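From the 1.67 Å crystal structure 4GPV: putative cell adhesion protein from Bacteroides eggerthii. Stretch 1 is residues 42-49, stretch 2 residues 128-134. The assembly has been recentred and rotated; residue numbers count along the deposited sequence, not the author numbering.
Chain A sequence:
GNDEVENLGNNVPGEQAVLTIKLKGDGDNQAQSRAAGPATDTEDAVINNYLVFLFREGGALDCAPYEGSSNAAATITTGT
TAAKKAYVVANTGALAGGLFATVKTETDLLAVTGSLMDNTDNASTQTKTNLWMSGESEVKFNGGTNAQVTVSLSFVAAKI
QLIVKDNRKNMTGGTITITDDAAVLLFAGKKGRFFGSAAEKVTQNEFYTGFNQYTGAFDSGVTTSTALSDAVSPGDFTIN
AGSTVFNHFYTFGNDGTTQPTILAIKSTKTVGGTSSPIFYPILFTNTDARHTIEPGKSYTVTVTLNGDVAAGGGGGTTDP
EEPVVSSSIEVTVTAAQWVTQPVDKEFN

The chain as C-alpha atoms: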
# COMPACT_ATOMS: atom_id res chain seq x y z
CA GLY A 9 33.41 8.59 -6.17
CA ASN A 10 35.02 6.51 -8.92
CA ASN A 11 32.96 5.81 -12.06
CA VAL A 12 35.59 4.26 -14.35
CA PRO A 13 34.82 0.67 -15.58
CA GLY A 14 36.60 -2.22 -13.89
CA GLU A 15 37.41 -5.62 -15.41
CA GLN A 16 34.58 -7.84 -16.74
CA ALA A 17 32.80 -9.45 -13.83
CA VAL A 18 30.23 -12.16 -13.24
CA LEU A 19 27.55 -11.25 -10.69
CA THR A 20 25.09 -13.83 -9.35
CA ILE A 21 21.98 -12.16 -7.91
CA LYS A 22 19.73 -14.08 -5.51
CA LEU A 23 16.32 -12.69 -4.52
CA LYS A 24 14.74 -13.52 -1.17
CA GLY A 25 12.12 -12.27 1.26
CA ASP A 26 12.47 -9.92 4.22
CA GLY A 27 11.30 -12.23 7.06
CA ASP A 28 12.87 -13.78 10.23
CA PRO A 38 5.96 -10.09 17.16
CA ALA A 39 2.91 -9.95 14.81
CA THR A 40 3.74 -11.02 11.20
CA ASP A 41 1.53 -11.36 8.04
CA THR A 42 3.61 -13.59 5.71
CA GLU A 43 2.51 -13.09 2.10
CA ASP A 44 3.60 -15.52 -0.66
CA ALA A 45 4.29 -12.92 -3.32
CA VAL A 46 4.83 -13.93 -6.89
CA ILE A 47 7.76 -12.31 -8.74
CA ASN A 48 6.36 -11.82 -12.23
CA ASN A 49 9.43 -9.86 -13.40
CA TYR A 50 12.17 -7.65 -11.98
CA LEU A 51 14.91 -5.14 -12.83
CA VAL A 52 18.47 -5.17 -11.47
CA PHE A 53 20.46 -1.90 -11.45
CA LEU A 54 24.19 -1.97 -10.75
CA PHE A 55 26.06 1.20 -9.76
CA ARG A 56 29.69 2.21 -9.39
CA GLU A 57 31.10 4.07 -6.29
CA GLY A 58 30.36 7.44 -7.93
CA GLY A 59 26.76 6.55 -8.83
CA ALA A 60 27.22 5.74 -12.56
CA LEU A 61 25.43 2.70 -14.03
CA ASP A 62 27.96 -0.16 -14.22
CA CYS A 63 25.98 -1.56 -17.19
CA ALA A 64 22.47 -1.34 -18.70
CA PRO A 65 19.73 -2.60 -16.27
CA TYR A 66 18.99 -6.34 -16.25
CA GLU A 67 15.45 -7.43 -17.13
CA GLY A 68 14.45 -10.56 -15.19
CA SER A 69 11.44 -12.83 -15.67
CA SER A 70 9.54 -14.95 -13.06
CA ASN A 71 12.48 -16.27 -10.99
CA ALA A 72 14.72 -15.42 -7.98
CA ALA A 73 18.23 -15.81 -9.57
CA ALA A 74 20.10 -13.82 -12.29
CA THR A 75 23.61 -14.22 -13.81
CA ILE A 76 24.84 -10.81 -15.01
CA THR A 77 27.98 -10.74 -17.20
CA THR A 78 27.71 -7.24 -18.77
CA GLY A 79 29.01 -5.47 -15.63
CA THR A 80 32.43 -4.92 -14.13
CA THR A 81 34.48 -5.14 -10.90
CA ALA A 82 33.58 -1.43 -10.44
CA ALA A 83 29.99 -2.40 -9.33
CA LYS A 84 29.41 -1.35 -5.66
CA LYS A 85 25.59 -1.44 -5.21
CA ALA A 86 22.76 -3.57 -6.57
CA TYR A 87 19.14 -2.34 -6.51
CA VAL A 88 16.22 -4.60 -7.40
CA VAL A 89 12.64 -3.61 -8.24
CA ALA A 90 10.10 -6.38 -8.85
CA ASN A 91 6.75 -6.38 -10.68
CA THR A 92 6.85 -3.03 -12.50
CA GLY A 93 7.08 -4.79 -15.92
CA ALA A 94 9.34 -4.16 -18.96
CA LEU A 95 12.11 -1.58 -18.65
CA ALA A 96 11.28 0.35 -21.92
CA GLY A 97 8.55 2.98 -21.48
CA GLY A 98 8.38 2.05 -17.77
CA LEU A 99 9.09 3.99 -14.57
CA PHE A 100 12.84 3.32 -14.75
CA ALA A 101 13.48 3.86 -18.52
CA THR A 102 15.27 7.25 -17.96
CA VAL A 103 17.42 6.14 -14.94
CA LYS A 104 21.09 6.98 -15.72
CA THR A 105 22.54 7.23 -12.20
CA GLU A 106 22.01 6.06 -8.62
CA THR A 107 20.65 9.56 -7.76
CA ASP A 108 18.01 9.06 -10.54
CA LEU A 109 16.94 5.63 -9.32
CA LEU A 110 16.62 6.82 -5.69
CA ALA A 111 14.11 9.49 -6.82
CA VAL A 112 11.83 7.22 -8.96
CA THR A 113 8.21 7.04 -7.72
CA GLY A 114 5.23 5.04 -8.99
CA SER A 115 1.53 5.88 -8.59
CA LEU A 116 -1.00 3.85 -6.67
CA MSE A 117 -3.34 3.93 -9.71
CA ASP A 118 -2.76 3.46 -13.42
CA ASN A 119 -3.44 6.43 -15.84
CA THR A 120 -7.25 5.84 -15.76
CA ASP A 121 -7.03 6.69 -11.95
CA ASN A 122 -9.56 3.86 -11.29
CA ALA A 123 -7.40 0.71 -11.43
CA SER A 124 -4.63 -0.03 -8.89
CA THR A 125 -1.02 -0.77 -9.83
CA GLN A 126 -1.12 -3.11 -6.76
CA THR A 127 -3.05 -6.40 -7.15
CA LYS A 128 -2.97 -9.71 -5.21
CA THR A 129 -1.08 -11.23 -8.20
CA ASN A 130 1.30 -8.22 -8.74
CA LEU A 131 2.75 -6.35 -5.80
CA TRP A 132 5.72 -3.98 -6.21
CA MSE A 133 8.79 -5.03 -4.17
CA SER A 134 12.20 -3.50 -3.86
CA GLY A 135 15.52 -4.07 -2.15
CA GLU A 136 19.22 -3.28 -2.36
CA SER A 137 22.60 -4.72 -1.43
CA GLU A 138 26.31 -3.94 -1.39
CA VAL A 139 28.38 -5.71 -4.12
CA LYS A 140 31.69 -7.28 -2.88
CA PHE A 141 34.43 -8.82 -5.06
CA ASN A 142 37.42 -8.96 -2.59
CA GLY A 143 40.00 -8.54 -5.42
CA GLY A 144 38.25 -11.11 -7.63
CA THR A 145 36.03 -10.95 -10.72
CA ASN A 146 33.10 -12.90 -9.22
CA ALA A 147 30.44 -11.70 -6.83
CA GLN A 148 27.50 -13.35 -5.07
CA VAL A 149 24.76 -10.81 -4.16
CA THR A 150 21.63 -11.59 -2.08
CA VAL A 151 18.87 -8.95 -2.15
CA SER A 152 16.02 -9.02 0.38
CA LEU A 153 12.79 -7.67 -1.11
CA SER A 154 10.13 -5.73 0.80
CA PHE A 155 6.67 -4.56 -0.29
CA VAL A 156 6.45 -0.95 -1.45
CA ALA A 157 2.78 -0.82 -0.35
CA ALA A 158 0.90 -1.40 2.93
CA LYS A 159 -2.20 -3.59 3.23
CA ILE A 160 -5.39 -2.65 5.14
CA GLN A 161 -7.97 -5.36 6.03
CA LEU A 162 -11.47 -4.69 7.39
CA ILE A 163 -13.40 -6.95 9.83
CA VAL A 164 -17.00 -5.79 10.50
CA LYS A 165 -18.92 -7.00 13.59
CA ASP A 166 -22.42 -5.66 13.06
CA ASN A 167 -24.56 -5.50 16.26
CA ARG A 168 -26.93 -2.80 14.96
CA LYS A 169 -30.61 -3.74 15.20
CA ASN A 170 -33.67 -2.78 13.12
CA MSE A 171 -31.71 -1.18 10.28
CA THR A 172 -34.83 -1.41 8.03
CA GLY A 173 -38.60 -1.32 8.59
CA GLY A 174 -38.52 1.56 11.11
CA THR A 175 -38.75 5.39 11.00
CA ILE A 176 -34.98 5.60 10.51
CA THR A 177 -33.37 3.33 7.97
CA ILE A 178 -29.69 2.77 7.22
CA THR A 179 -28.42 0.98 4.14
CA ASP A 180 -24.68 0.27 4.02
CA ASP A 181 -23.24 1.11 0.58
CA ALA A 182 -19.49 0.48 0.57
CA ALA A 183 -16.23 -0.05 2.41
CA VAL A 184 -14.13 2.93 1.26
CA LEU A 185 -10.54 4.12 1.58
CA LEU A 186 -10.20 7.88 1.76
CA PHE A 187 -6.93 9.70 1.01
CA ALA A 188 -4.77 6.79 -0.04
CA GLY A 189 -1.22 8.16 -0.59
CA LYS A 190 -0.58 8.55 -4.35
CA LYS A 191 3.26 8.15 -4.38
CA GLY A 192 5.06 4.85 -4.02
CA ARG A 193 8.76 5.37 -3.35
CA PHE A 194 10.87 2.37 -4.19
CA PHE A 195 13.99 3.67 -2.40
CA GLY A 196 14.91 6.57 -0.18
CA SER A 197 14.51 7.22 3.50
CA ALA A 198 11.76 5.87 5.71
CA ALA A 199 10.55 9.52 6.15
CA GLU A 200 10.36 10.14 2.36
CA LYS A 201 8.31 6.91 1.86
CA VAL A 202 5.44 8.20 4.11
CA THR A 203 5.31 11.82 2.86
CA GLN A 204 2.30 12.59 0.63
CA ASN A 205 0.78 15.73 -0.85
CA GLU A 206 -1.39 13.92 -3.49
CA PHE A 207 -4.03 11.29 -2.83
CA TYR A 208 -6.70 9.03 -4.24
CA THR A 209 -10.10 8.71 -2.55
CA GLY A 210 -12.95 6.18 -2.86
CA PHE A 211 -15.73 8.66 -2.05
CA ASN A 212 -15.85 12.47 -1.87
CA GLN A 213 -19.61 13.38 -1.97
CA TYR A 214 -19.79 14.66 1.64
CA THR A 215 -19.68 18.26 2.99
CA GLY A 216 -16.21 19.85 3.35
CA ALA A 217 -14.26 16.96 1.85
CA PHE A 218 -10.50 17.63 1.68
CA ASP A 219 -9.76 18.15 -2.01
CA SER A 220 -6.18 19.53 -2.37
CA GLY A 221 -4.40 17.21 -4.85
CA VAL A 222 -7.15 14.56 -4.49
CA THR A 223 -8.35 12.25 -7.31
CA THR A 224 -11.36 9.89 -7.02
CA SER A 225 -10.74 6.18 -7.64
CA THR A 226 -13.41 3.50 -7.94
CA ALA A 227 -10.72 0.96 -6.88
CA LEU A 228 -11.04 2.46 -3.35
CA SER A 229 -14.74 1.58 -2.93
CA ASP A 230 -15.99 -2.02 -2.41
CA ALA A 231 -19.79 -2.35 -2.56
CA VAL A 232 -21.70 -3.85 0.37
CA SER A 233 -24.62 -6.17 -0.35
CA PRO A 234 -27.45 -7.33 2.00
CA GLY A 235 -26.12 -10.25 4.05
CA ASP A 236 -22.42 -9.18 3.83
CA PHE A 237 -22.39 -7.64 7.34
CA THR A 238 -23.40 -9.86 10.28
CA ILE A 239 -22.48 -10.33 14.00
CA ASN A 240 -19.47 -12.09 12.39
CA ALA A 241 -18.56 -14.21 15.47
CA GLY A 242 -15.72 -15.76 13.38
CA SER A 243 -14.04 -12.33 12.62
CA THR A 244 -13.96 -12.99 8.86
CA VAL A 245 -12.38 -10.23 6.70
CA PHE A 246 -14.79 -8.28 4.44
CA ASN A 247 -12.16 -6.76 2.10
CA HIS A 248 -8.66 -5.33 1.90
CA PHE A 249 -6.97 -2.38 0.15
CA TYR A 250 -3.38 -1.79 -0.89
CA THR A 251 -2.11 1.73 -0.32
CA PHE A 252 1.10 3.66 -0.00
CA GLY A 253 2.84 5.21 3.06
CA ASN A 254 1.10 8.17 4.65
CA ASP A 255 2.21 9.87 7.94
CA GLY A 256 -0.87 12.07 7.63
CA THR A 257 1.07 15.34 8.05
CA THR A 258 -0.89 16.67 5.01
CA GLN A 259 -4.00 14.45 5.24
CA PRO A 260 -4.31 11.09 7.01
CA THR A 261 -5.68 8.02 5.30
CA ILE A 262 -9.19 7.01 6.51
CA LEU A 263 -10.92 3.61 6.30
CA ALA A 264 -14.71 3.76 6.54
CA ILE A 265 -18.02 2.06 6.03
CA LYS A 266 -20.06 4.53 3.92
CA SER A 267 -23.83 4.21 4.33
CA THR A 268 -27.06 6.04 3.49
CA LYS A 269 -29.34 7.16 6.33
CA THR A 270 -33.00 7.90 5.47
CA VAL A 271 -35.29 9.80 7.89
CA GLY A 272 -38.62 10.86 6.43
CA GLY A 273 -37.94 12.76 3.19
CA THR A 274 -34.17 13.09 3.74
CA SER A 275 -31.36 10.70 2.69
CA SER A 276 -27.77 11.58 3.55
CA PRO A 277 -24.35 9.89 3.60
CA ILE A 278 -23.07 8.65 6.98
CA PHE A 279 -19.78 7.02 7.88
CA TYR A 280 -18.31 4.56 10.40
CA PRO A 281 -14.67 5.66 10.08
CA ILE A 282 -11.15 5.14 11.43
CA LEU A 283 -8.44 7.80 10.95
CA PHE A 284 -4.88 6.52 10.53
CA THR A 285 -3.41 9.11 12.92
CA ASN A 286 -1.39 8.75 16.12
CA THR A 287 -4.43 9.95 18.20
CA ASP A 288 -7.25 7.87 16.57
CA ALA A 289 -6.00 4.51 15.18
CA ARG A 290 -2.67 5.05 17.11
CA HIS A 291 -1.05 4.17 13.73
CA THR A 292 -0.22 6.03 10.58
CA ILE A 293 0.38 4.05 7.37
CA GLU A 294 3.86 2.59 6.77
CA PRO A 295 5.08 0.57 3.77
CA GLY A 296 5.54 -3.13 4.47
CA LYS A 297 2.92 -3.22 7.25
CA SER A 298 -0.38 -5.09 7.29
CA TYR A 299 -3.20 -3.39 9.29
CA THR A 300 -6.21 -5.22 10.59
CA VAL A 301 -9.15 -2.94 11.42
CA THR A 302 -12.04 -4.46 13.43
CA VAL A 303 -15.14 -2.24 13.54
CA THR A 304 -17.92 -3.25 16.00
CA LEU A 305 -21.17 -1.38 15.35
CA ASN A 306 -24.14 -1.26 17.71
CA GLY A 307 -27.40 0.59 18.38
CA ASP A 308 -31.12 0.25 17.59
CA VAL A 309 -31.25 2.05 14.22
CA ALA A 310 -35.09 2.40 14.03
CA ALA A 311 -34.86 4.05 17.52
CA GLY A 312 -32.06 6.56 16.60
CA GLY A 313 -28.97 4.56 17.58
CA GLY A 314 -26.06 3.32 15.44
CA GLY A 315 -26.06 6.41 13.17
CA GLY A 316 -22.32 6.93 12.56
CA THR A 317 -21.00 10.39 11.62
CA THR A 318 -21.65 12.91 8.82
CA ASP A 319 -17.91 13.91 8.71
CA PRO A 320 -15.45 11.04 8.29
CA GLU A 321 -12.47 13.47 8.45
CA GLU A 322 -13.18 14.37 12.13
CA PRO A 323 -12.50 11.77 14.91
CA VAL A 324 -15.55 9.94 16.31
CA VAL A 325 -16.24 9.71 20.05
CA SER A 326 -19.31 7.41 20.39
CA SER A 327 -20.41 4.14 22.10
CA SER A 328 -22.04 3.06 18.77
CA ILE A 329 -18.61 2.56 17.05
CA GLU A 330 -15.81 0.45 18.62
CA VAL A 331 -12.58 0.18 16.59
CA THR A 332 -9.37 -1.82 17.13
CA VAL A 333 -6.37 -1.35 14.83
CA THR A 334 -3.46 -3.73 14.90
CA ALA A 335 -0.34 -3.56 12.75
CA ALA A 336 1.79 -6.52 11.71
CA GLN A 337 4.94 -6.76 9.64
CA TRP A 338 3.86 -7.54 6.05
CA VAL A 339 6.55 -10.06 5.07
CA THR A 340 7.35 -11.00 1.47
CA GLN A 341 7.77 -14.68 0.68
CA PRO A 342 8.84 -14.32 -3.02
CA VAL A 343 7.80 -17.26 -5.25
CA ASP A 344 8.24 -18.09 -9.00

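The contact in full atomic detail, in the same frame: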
# COMPACT_ATOMS: atom_id res chain seq x y z
N THR A 42 2.72 -13.09 6.75
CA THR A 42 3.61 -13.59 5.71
C THR A 42 2.79 -13.79 4.44
O THR A 42 1.83 -14.54 4.42
CB THR A 42 4.37 -14.83 6.19
OG1 THR A 42 5.04 -14.49 7.40
CG2 THR A 42 5.41 -15.31 5.17
N GLU A 43 3.20 -13.09 3.38
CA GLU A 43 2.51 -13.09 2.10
C GLU A 43 3.37 -13.74 1.01
O GLU A 43 4.43 -13.19 0.66
CB GLU A 43 2.21 -11.63 1.73
CG GLU A 43 1.44 -11.41 0.44
CD GLU A 43 -0.04 -11.08 0.59
OE1 GLU A 43 -0.49 -10.80 1.72
OE2 GLU A 43 -0.73 -11.04 -0.45
N ASP A 44 2.91 -14.87 0.46
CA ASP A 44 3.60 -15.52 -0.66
C ASP A 44 3.37 -14.63 -1.86
O ASP A 44 2.23 -14.47 -2.30
CB ASP A 44 3.11 -16.96 -0.88
CG ASP A 44 3.75 -17.94 0.08
OD1 ASP A 44 4.94 -18.25 -0.11
OD2 ASP A 44 3.05 -18.38 1.02
N ALA A 45 4.40 -13.90 -2.25
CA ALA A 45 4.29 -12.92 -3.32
C ALA A 45 4.99 -13.39 -4.54
O ALA A 45 6.19 -13.67 -4.52
CB ALA A 45 4.85 -11.59 -2.87
N VAL A 46 4.25 -13.48 -5.64
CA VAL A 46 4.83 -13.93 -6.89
C VAL A 46 5.70 -12.81 -7.50
O VAL A 46 5.31 -11.65 -7.54
CB VAL A 46 3.76 -14.46 -7.88
CG1 VAL A 46 2.59 -13.50 -8.03
CG2 VAL A 46 4.36 -14.83 -9.23
N ILE A 47 6.89 -13.19 -7.97
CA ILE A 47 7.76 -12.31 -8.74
C ILE A 47 7.42 -12.57 -10.19
O ILE A 47 7.79 -13.62 -10.71
CB ILE A 47 9.29 -12.51 -8.46
CG1 ILE A 47 9.66 -12.16 -7.00
CG2 ILE A 47 10.14 -11.67 -9.48
CD1 ILE A 47 11.11 -12.60 -6.62
N ASN A 48 6.69 -11.66 -10.82
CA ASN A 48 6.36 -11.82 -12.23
C ASN A 48 7.54 -11.45 -13.13
O ASN A 48 7.74 -12.04 -14.20
CB ASN A 48 5.15 -10.96 -12.59
CG ASN A 48 3.94 -11.47 -11.88
OD1 ASN A 48 3.61 -12.67 -11.97
ND2 ASN A 48 3.27 -10.60 -11.15
N ASN A 49 8.28 -10.41 -12.70
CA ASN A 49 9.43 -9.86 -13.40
C ASN A 49 10.19 -8.95 -12.45
O ASN A 49 9.67 -8.60 -11.37
CB ASN A 49 8.98 -9.07 -14.64
CG ASN A 49 7.96 -8.02 -14.30
OD1 ASN A 49 8.27 -7.00 -13.64
ND2 ASN A 49 6.71 -8.28 -14.68
N LYS A 128 -3.41 -8.52 -5.94
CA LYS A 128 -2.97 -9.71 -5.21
C LYS A 128 -1.92 -10.52 -6.01
O LYS A 128 -1.03 -11.12 -5.40
CB LYS A 128 -4.15 -10.63 -4.88
CG LYS A 128 -3.83 -11.67 -3.80
N THR A 129 -2.01 -10.49 -7.35
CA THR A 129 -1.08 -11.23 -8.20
C THR A 129 0.11 -10.39 -8.70
O THR A 129 0.89 -10.90 -9.48
CB THR A 129 -1.84 -11.80 -9.40
OG1 THR A 129 -2.48 -10.73 -10.10
CG2 THR A 129 -2.86 -12.87 -8.99
N ASN A 130 0.21 -9.10 -8.29
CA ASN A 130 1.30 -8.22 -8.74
C ASN A 130 1.50 -7.12 -7.75
O ASN A 130 0.82 -6.09 -7.81
CB ASN A 130 1.04 -7.64 -10.16
CG ASN A 130 2.27 -6.98 -10.74
OD1 ASN A 130 3.16 -7.67 -11.24
ND2 ASN A 130 2.41 -5.66 -10.57
N LEU A 131 2.43 -7.34 -6.82
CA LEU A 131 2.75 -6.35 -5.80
C LEU A 131 4.18 -5.85 -6.01
O LEU A 131 5.10 -6.65 -6.14
CB LEU A 131 2.59 -6.95 -4.37
CG LEU A 131 1.16 -7.27 -3.98
CD1 LEU A 131 1.11 -8.14 -2.73
CD2 LEU A 131 0.33 -5.98 -3.84
N TRP A 132 4.36 -4.53 -6.04
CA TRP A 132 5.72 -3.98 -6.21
C TRP A 132 6.56 -4.32 -4.99
O TRP A 132 6.07 -4.22 -3.87
CB TRP A 132 5.67 -2.45 -6.38
CG TRP A 132 5.06 -1.96 -7.66
CD1 TRP A 132 4.78 -2.69 -8.78
CD2 TRP A 132 4.71 -0.60 -7.97
NE1 TRP A 132 4.23 -1.88 -9.75
CE2 TRP A 132 4.20 -0.59 -9.29
CE3 TRP A 132 4.78 0.61 -7.26
CZ2 TRP A 132 3.74 0.58 -9.91
CZ3 TRP A 132 4.29 1.78 -7.86
CH2 TRP A 132 3.79 1.76 -9.17
N MSE A 133 7.82 -4.72 -5.21
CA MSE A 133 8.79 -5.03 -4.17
C MSE A 133 10.12 -4.44 -4.55
O MSE A 133 10.40 -4.26 -5.74
CB MSE A 133 8.95 -6.54 -3.96
CG MSE A 133 7.67 -7.21 -3.44
SE MSE A 133 7.89 -9.14 -3.37
CE MSE A 133 7.22 -9.64 -5.09
N SER A 134 10.90 -4.06 -3.55
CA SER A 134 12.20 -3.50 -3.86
C SER A 134 13.19 -3.85 -2.76
O SER A 134 12.82 -4.18 -1.64
CB SER A 134 12.10 -1.99 -4.09
OG SER A 134 11.88 -1.32 -2.85
O HOH W 1 0.24 -11.74 -2.81
O HOH W 2 3.24 -10.10 -6.35
O HOH W 3 1.52 -11.66 -5.01
O HOH W 4 1.14 -13.39 -10.73
O HOH W 5 4.37 -6.69 -13.56

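The two stretches meet nearly at right angles, their end-to-end directions 94° apart, and bury 376 Å² between them. No direct backbone-to-backbone hydrogen bond joins them; side chains and ordered waters make the contact instead.

The polar centre is Asn48. Its CA-to-CB bond points toward the second stretch, and with chi1 at -66° (m) and chi2 at -53° its amide nitrogen lies between two acceptors. Asn48 ND2 donates to the backbone Thr129 O at 2.9 Å and to the side-chain oxygen Asn130 OD1, also at 2.9 Å, with N-H...acceptor angles of 163° and 150°. Both amide protons are thus used within one contact. Asn130 meets this donor by a t rotamer (chi1 -168°): its CA-to-CB bond runs sideways, yet the end of the side chain comes nearer to the first stretch. Its ND2 is hydrogen-bonded elsewhere in the structure, consistent with OD1 being the atom that faces Asn48. Water 4 donates to Asn48 OD1 at 2.9 Å and to Thr129 O at 2.8 Å, so that this carbonyl accepts from both the side chain and the water. Water 5 donates to Asn130 OD1 at 2.8 Å and accepts from Asn49 ND2 at 3.0 Å; the p rotamer of Asn49 brings its side-chain end nearer to the second stretch without direct contact.

The apolar part is organised around Met133, a selenomethionine, which has the largest area covered by the opposing stretch. The CA-to-CB bond of Met133 points toward the first stretch; chi1 is -64° (m) and chi2, at 174° (t), keeps the chain extended, and chi3 at -93° then turns the terminal methyl. Met133 CE packs 3.8 Å from Ala45 CB and 4.0 Å from Ile47 CG1, and lies 3.7 Å from Val46 O. Ile47 takes part although its CA-to-CB bond points away, because the long methionine side chain reaches across to it. Val46, in the p rotamer, places CG1 3.4 Å from Thr129 O.

Where the main chains stay apart, water fills the gap. Water 2 donates to Val46 O at 2.8 Å and accepts from Leu131 N at 2.9 Å, linking the two backbones. Water 3 donates to Lys128 O at 2.6 Å and receives a weak bond from Val46 N at 3.3 Å. Glu43 has chi1 in t (-178°) but chi2 at 103°, between wells; in this conformation Glu43 OE2 lies 4.1 Å from Leu131 CD1 and 2.6 Å from the oxygen of water 1.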